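Local coordinates for protein transcriptional regulators (LACI-FAMILY TRANSCRIPTIONAL REGULATORY PROTEIN) (Corynebacterium glutamicum, PDB 3GYB) that probably acts as a LacI-family transcription factor that binds regulatory DNA, with a periplasmic-binding-protein-like domain that holds a magnesium ion, at residues G86-Q91 with H95-N100; L132-S137 with G210-P215. All blocks are in the same frame, centred on the assembly; numbering follows the deposited sequence.

Contact 1: residues G86-Q91 with H95-N100; sequences GTRITQ and HDSVAN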
loop_
_atom_site.group_PDB
_atom_site.type_symbol
_atom_site.label_atom_id
_atom_site.label_comp_id
_atom_site.label_asym_id
_atom_site.label_seq_id
_atom_site.Cartn_x
_atom_site.Cartn_y
_atom_site.Cartn_z
ATOM N N GLY A 86 7.097 14.802 -5.768
ATOM C CA GLY A 86 6.806 13.608 -6.541
ATOM C C GLY A 86 6.342 13.898 -7.950
ATOM O O GLY A 86 6.421 13.035 -8.825
ATOM N N THR A 87 5.847 15.110 -8.169
ATOM C CA THR A 87 5.373 15.514 -9.486
ATOM C C THR A 87 5.554 17.016 -9.663
ATOM O O THR A 87 6.178 17.677 -8.831
ATOM C CB THR A 87 3.880 15.153 -9.683
ATOM O OG1 THR A 87 3.475 15.484 -11.019
ATOM C CG2 THR A 87 3.010 15.911 -8.689
ATOM N N ARG A 88 5.009 17.547 -10.750
ATOM C CA ARG A 88 5.108 18.969 -11.058
ATOM C C ARG A 88 4.447 19.232 -12.402
ATOM O O ARG A 88 4.162 18.300 -13.157
ATOM C CB ARG A 88 6.578 19.395 -11.131
ATOM C CG ARG A 88 7.413 18.509 -12.040
ATOM C CD ARG A 88 8.826 19.029 -12.238
ATOM N NE ARG A 88 9.458 19.441 -10.988
ATOM C CZ ARG A 88 10.757 19.308 -10.733
ATOM N NH1 ARG A 88 11.557 18.763 -11.639
ATOM N NH2 ARG A 88 11.260 19.740 -9.584
ATOM N N ILE A 89 4.201 20.503 -12.697
ATOM C CA ILE A 89 3.599 20.874 -13.969
ATOM C C ILE A 89 4.750 20.887 -14.967
ATOM O O ILE A 89 5.741 21.591 -14.772
ATOM C CB ILE A 89 2.967 22.279 -13.905
ATOM C CG1 ILE A 89 2.169 22.438 -12.608
ATOM C CG2 ILE A 89 2.057 22.491 -15.105
ATOM C CD1 ILE A 89 1.053 21.423 -12.433
ATOM N N THR A 90 4.623 20.099 -16.029
ATOM C CA THR A 90 5.672 20.010 -17.038
ATOM C C THR A 90 6.134 21.373 -17.550
ATOM O O THR A 90 7.318 21.567 -17.828
ATOM C CB THR A 90 5.214 19.162 -18.245
ATOM O OG1 THR A 90 4.824 17.858 -17.796
ATOM C CG2 THR A 90 6.346 19.019 -19.254
ATOM N N GLN A 91 5.203 22.314 -17.664
ATOM C CA GLN A 91 5.523 23.648 -18.163
ATOM C C GLN A 91 6.123 24.589 -17.117
ATOM O O GLN A 91 7.222 25.114 -17.299
ATOM C CB GLN A 91 4.269 24.295 -18.764
ATOM C CG GLN A 91 3.099 24.417 -17.792
ATOM C CD GLN A 91 1.881 25.080 -18.410
ATOM O OE1 GLN A 91 0.849 25.242 -17.756
ATOM N NE2 GLN A 91 1.994 25.468 -19.676
ATOM N N HIS A 95 10.651 25.953 -9.081
ATOM C CA HIS A 95 11.023 26.608 -7.829
ATOM C C HIS A 95 10.356 26.034 -6.585
ATOM O O HIS A 95 10.966 25.987 -5.514
ATOM C CB HIS A 95 10.741 28.114 -7.893
ATOM C CG HIS A 95 9.287 28.466 -7.854
ATOM N ND1 HIS A 95 8.494 28.486 -8.981
ATOM C CD2 HIS A 95 8.480 28.805 -6.819
ATOM C CE1 HIS A 95 7.262 28.825 -8.643
ATOM N NE2 HIS A 95 7.227 29.022 -7.337
ATOM N N ASP A 96 9.111 25.598 -6.719
ATOM C CA ASP A 96 8.399 25.065 -5.568
ATOM C C ASP A 96 8.056 23.593 -5.707
ATOM O O ASP A 96 7.091 23.108 -5.109
ATOM C CB ASP A 96 7.135 25.881 -5.309
ATOM C CG ASP A 96 6.158 25.836 -6.465
ATOM O OD1 ASP A 96 6.531 25.354 -7.557
ATOM O OD2 ASP A 96 5.015 26.295 -6.276
ATOM N N SER A 97 8.849 22.881 -6.495
ATOM C CA SER A 97 8.613 21.462 -6.678
ATOM C C SER A 97 9.911 20.662 -6.645
ATOM O O SER A 97 10.983 21.155 -7.012
ATOM C CB SER A 97 7.869 21.214 -7.994
ATOM O OG SER A 97 8.705 21.445 -9.113
ATOM N N VAL A 98 9.801 19.431 -6.157
ATOM C CA VAL A 98 10.923 18.507 -6.077
ATOM C C VAL A 98 10.366 17.214 -6.658
ATOM O O VAL A 98 9.335 16.725 -6.203
ATOM C CB VAL A 98 11.357 18.241 -4.618
ATOM C CG1 VAL A 98 12.492 17.224 -4.601
ATOM C CG2 VAL A 98 11.798 19.542 -3.947
ATOM N N ALA A 99 11.030 16.679 -7.674
ATOM C CA ALA A 99 10.581 15.447 -8.307
ATOM C C ALA A 99 11.727 14.803 -9.059
ATOM O O ALA A 99 12.752 15.435 -9.312
ATOM C CB ALA A 99 9.436 15.738 -9.275
ATOM N N ASN A 100 11.565 13.535 -9.412
ATOM C CA ASN A 100 12.602 12.863 -10.167
ATOM C C ASN A 100 12.392 13.259 -11.621
ATOM O O ASN A 100 11.372 13.857 -11.967
ATOM C CB ASN A 100 12.497 11.339 -9.993
ATOM C CG ASN A 100 11.484 10.702 -10.929
ATOM O OD1 ASN A 100 10.385 11.220 -11.137
ATOM N ND2 ASN A 100 11.846 9.554 -11.483
HETATM O O HOH W 1 9.074 12.245 -8.650
#
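Ser97 OG takes two N-H groups of the Arg88 guanidinium: a bond of 2.8 Å from Arg88 NE, bent to 142° at the hydrogen, and a weak one of 3.1 Å from Arg88 NH2. The hydroxyl lies near the edge of the guanidinium but is tilted 19° out of its plane as seen from NE. Arg88 NH2 also reaches the carbonyl of the same serine, another weak bond with NH2 to Ser97 O at 2.9 Å, so one residue of the strand is held by both its side chain and its backbone. Two torsions bring the group here: CG of Arg88 stands between its own backbone N and carbonyl carbon (chi1 51°), and the chain bends again farther out, which folds the guanidinium back over the strand. There one of its faces rests on the methyl of Ala99, with CB about 4.0 Å above the plane. Beyond the two segments, NH2 bonds to the carbonyl of His257 and NH1 to Thr258 OG1, so the arginine spans strand 97-100 and the start of strand 258-264 beside it.

The topology is that of the LacI-type, periplasmic-binding-protein-like fold. After strand 82-85 the chain reverses at Gly86, in a positive-phi conformation where a CB would press against the preceding carbonyl O. Residues 87 and 88 head back roughly antiparallel to strand 97-100, and the chain then turns again to enter that strand, parallel to 82-85. At the reversal Gly86 N donates to Val98 O at 3.0 Å. One step farther along, a water lies 2.8 Å from Gly86 O and accepts from Asn100 N at 2.9 Å.

Contact 2: residues L132-S137 with G210-P215; sequences LRRFES and GYDNTP. With MG (magnesium ion), chain C.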
loop_
_atom_site.group_PDB
_atom_site.type_symbol
_atom_site.label_atom_id
_atom_site.label_comp_id
_atom_site.label_asym_id
_atom_site.label_seq_id
_atom_site.Cartn_x
_atom_site.Cartn_y
_atom_site.Cartn_z
ATOM N N LEU A 132 2.014 11.331 -18.200
ATOM C CA LEU A 132 2.159 11.900 -19.536
ATOM C C LEU A 132 3.627 12.007 -19.916
ATOM O O LEU A 132 4.008 11.675 -21.038
ATOM C CB LEU A 132 1.496 13.280 -19.603
ATOM C CG LEU A 132 0.052 13.311 -20.117
ATOM C CD1 LEU A 132 -0.858 12.524 -19.192
ATOM C CD2 LEU A 132 -0.415 14.757 -20.225
ATOM N N ARG A 133 4.449 12.465 -18.978
ATOM C CA ARG A 133 5.876 12.599 -19.223
ATOM C C ARG A 133 6.509 11.243 -19.534
ATOM O O ARG A 133 7.324 11.124 -20.449
ATOM C CB ARG A 133 6.567 13.234 -18.011
ATOM C CG ARG A 133 6.240 14.715 -17.814
ATOM C CD ARG A 133 7.157 15.344 -16.767
ATOM N NE ARG A 133 6.821 14.946 -15.401
ATOM C CZ ARG A 133 5.847 15.492 -14.679
ATOM N NH1 ARG A 133 5.103 16.466 -15.191
ATOM N NH2 ARG A 133 5.624 15.074 -13.439
ATOM N N ARG A 134 6.132 10.219 -18.775
ATOM C CA ARG A 134 6.681 8.888 -18.997
ATOM C C ARG A 134 6.232 8.320 -20.336
ATOM O O ARG A 134 6.983 7.600 -20.991
ATOM C CB ARG A 134 6.288 7.964 -17.838
ATOM C CG ARG A 134 6.949 8.396 -16.535
ATOM C CD ARG A 134 6.454 7.632 -15.319
ATOM N NE ARG A 134 6.855 8.330 -14.098
ATOM C CZ ARG A 134 6.472 7.990 -12.869
ATOM N NH1 ARG A 134 5.672 6.946 -12.678
ATOM N NH2 ARG A 134 6.875 8.712 -11.830
ATOM N N PHE A 135 5.012 8.655 -20.747
ATOM C CA PHE A 135 4.487 8.193 -22.026
ATOM C C PHE A 135 5.238 8.886 -23.158
ATOM O O PHE A 135 5.635 8.250 -24.131
ATOM C CB PHE A 135 2.990 8.507 -22.141
ATOM C CG PHE A 135 2.487 8.537 -23.559
ATOM C CD1 PHE A 135 2.337 7.360 -24.288
ATOM C CD2 PHE A 135 2.209 9.751 -24.180
ATOM C CE1 PHE A 135 1.919 7.391 -25.621
ATOM C CE2 PHE A 135 1.792 9.794 -25.511
ATOM C CZ PHE A 135 1.647 8.610 -26.232
ATOM N N GLU A 136 5.428 10.194 -23.026
ATOM C CA GLU A 136 6.130 10.954 -24.053
ATOM C C GLU A 136 7.568 10.473 -24.217
ATOM O O GLU A 136 8.066 10.340 -25.338
ATOM C CB GLU A 136 6.097 12.446 -23.711
ATOM C CG GLU A 136 4.694 13.025 -23.687
ATOM C CD GLU A 136 4.683 14.521 -23.443
ATOM O OE1 GLU A 136 5.278 14.970 -22.438
ATOM O OE2 GLU A 136 4.075 15.248 -24.255
ATOM N N SER A 137 8.237 10.201 -23.101
ATOM C CA SER A 137 9.609 9.721 -23.154
ATOM C C SER A 137 9.647 8.313 -23.744
ATOM O O SER A 137 10.553 7.972 -24.501
ATOM C CB SER A 137 10.230 9.728 -21.756
ATOM O OG SER A 137 11.559 9.232 -21.796
ATOM N N GLY A 210 8.387 -1.872 -14.007
ATOM C CA GLY A 210 7.533 -0.854 -13.422
ATOM C C GLY A 210 8.250 0.454 -13.159
ATOM O O GLY A 210 9.296 0.726 -13.749
ATOM N N TYR A 211 7.696 1.259 -12.259
ATOM C CA TYR A 211 8.268 2.559 -11.927
ATOM C C TYR A 211 7.764 2.956 -10.544
ATOM O O TYR A 211 6.562 2.905 -10.290
ATOM C CB TYR A 211 7.811 3.596 -12.970
ATOM C CG TYR A 211 8.695 4.825 -13.127
ATOM C CD1 TYR A 211 9.249 5.146 -14.368
ATOM C CD2 TYR A 211 8.942 5.681 -12.058
ATOM C CE1 TYR A 211 10.022 6.293 -14.540
ATOM C CE2 TYR A 211 9.721 6.836 -12.220
ATOM C CZ TYR A 211 10.252 7.130 -13.464
ATOM O OH TYR A 211 11.016 8.270 -13.632
ATOM N N ASP A 212 8.698 3.316 -9.662
ATOM C CA ASP A 212 8.445 3.755 -8.282
ATOM C C ASP A 212 9.222 2.989 -7.219
ATOM O O ASP A 212 9.507 3.533 -6.170
ATOM C CB ASP A 212 6.962 3.666 -7.880
ATOM C CG ASP A 212 6.100 4.724 -8.541
ATOM O OD1 ASP A 212 6.653 5.668 -9.143
ATOM O OD2 ASP A 212 4.860 4.602 -8.446
ATOM N N ASN A 213 9.572 1.737 -7.483
ATOM C CA ASN A 213 10.248 0.916 -6.475
ATOM C C ASN A 213 9.467 0.962 -5.162
ATOM O O ASN A 213 10.010 1.262 -4.086
ATOM C CB ASN A 213 11.688 1.358 -6.212
ATOM C CG ASN A 213 12.424 0.363 -5.321
ATOM O OD1 ASN A 213 12.279 -0.845 -5.499
ATOM N ND2 ASN A 213 13.204 0.858 -4.363
ATOM N N THR A 214 8.177 0.669 -5.275
ATOM C CA THR A 214 7.268 0.625 -4.135
ATOM C C THR A 214 7.690 -0.535 -3.241
ATOM O O THR A 214 8.444 -1.413 -3.666
ATOM C CB THR A 214 5.834 0.310 -4.583
ATOM O OG1 THR A 214 5.847 -0.894 -5.364
ATOM C CG2 THR A 214 5.245 1.445 -5.397
ATOM N N PRO A 215 7.213 -0.554 -1.989
ATOM C CA PRO A 215 7.570 -1.650 -1.083
ATOM C C PRO A 215 7.103 -2.982 -1.688
ATOM O O PRO A 215 7.744 -4.015 -1.512
ATOM C CB PRO A 215 6.812 -1.297 0.192
ATOM C CG PRO A 215 6.843 0.201 0.182
ATOM C CD PRO A 215 6.511 0.520 -1.264
HETATM MG MG MG C . 9.919 5.222 -4.889
HETATM O O HOH W 2 6.684 8.265 -9.003
HETATM O O HOH W 3 9.555 3.793 -3.211
HETATM O O HOH W 4 12.018 4.664 -4.806
HETATM O O HOH W 5 7.843 5.969 -5.077
#
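The guanidinium of Arg134 lies flat on the ring of Tyr211, the two planes only 9° from parallel and their centres 3.6 Å apart. This is a stacked cation-pi pair: CZ of Arg134 sits over the ring face, 20° off the normal. The closest atoms are Arg134 NH2 and Tyr211 CE2 at 3.4 Å, and the CD methylene of the arginine covers another part of the same face in a CH-pi contact, 4.0 Å from the ring centroid. Arg134 reaches this far because its chain runs extended from CG to NE, away from helix 129-144, while Tyr211, at the end of strand 207-211, has CG anti to its own N (chi1 -157°), which carries the ring to meet it.

Asp212 comes in obliquely to the guanidinium. Its OD1 makes a long salt bridge of 3.9 Å to Arg134 NH1, and a water bridges the two, lying in the guanidinium plane at its edge; it accepts from Arg134 NH2 at 2.9 Å and donates to Asp212 OD1 at 2.6 Å. The stronger ionic partner of the arginine is Asp102, paired with NE, while NH1 bonds to Ser183 O; Tyr211 OH probably bonds to the side chain of Asn100.

The backbone of Asp212 faces the metal: its carbonyl O binds the magnesium ion at 2.2 Å, and Asp229, Ser231 and three waters complete six ligands. Asp212 thus links the stack to this site, beside the interlobe cleft of the periplasmic-binding-protein-like fold, in which LacI-family relatives bind their effectors. Asp102 is shared with Arg133, so two aspartates serve two arginines in this buried place and the charges probably offset one another in part, while the flat tyrosine face leaves the N-H groups of Arg134 pointing outward to polar partners.

From the N terminus, contact 1 comes first and closes a short loop: only three residues separate 86-91 from 95-100, between two neighbouring parallel strands. The chain then passes through helix 102-115 and strand 121-124 to helix 129-144, where contact 2 opens; it closes at the end of strand 207-211, with 72 residues between its two segments. The two are therefore in series, neither nested nor crossed, with centres 14 Å apart. They still meet in space. A bond from Arg133 NH1 to Arg88 O ties helix 129-144 to loop 86-91, and the probable Tyr211 bond ties the end of strand 207-211 to that of strand 97-100, close to the magnesium site.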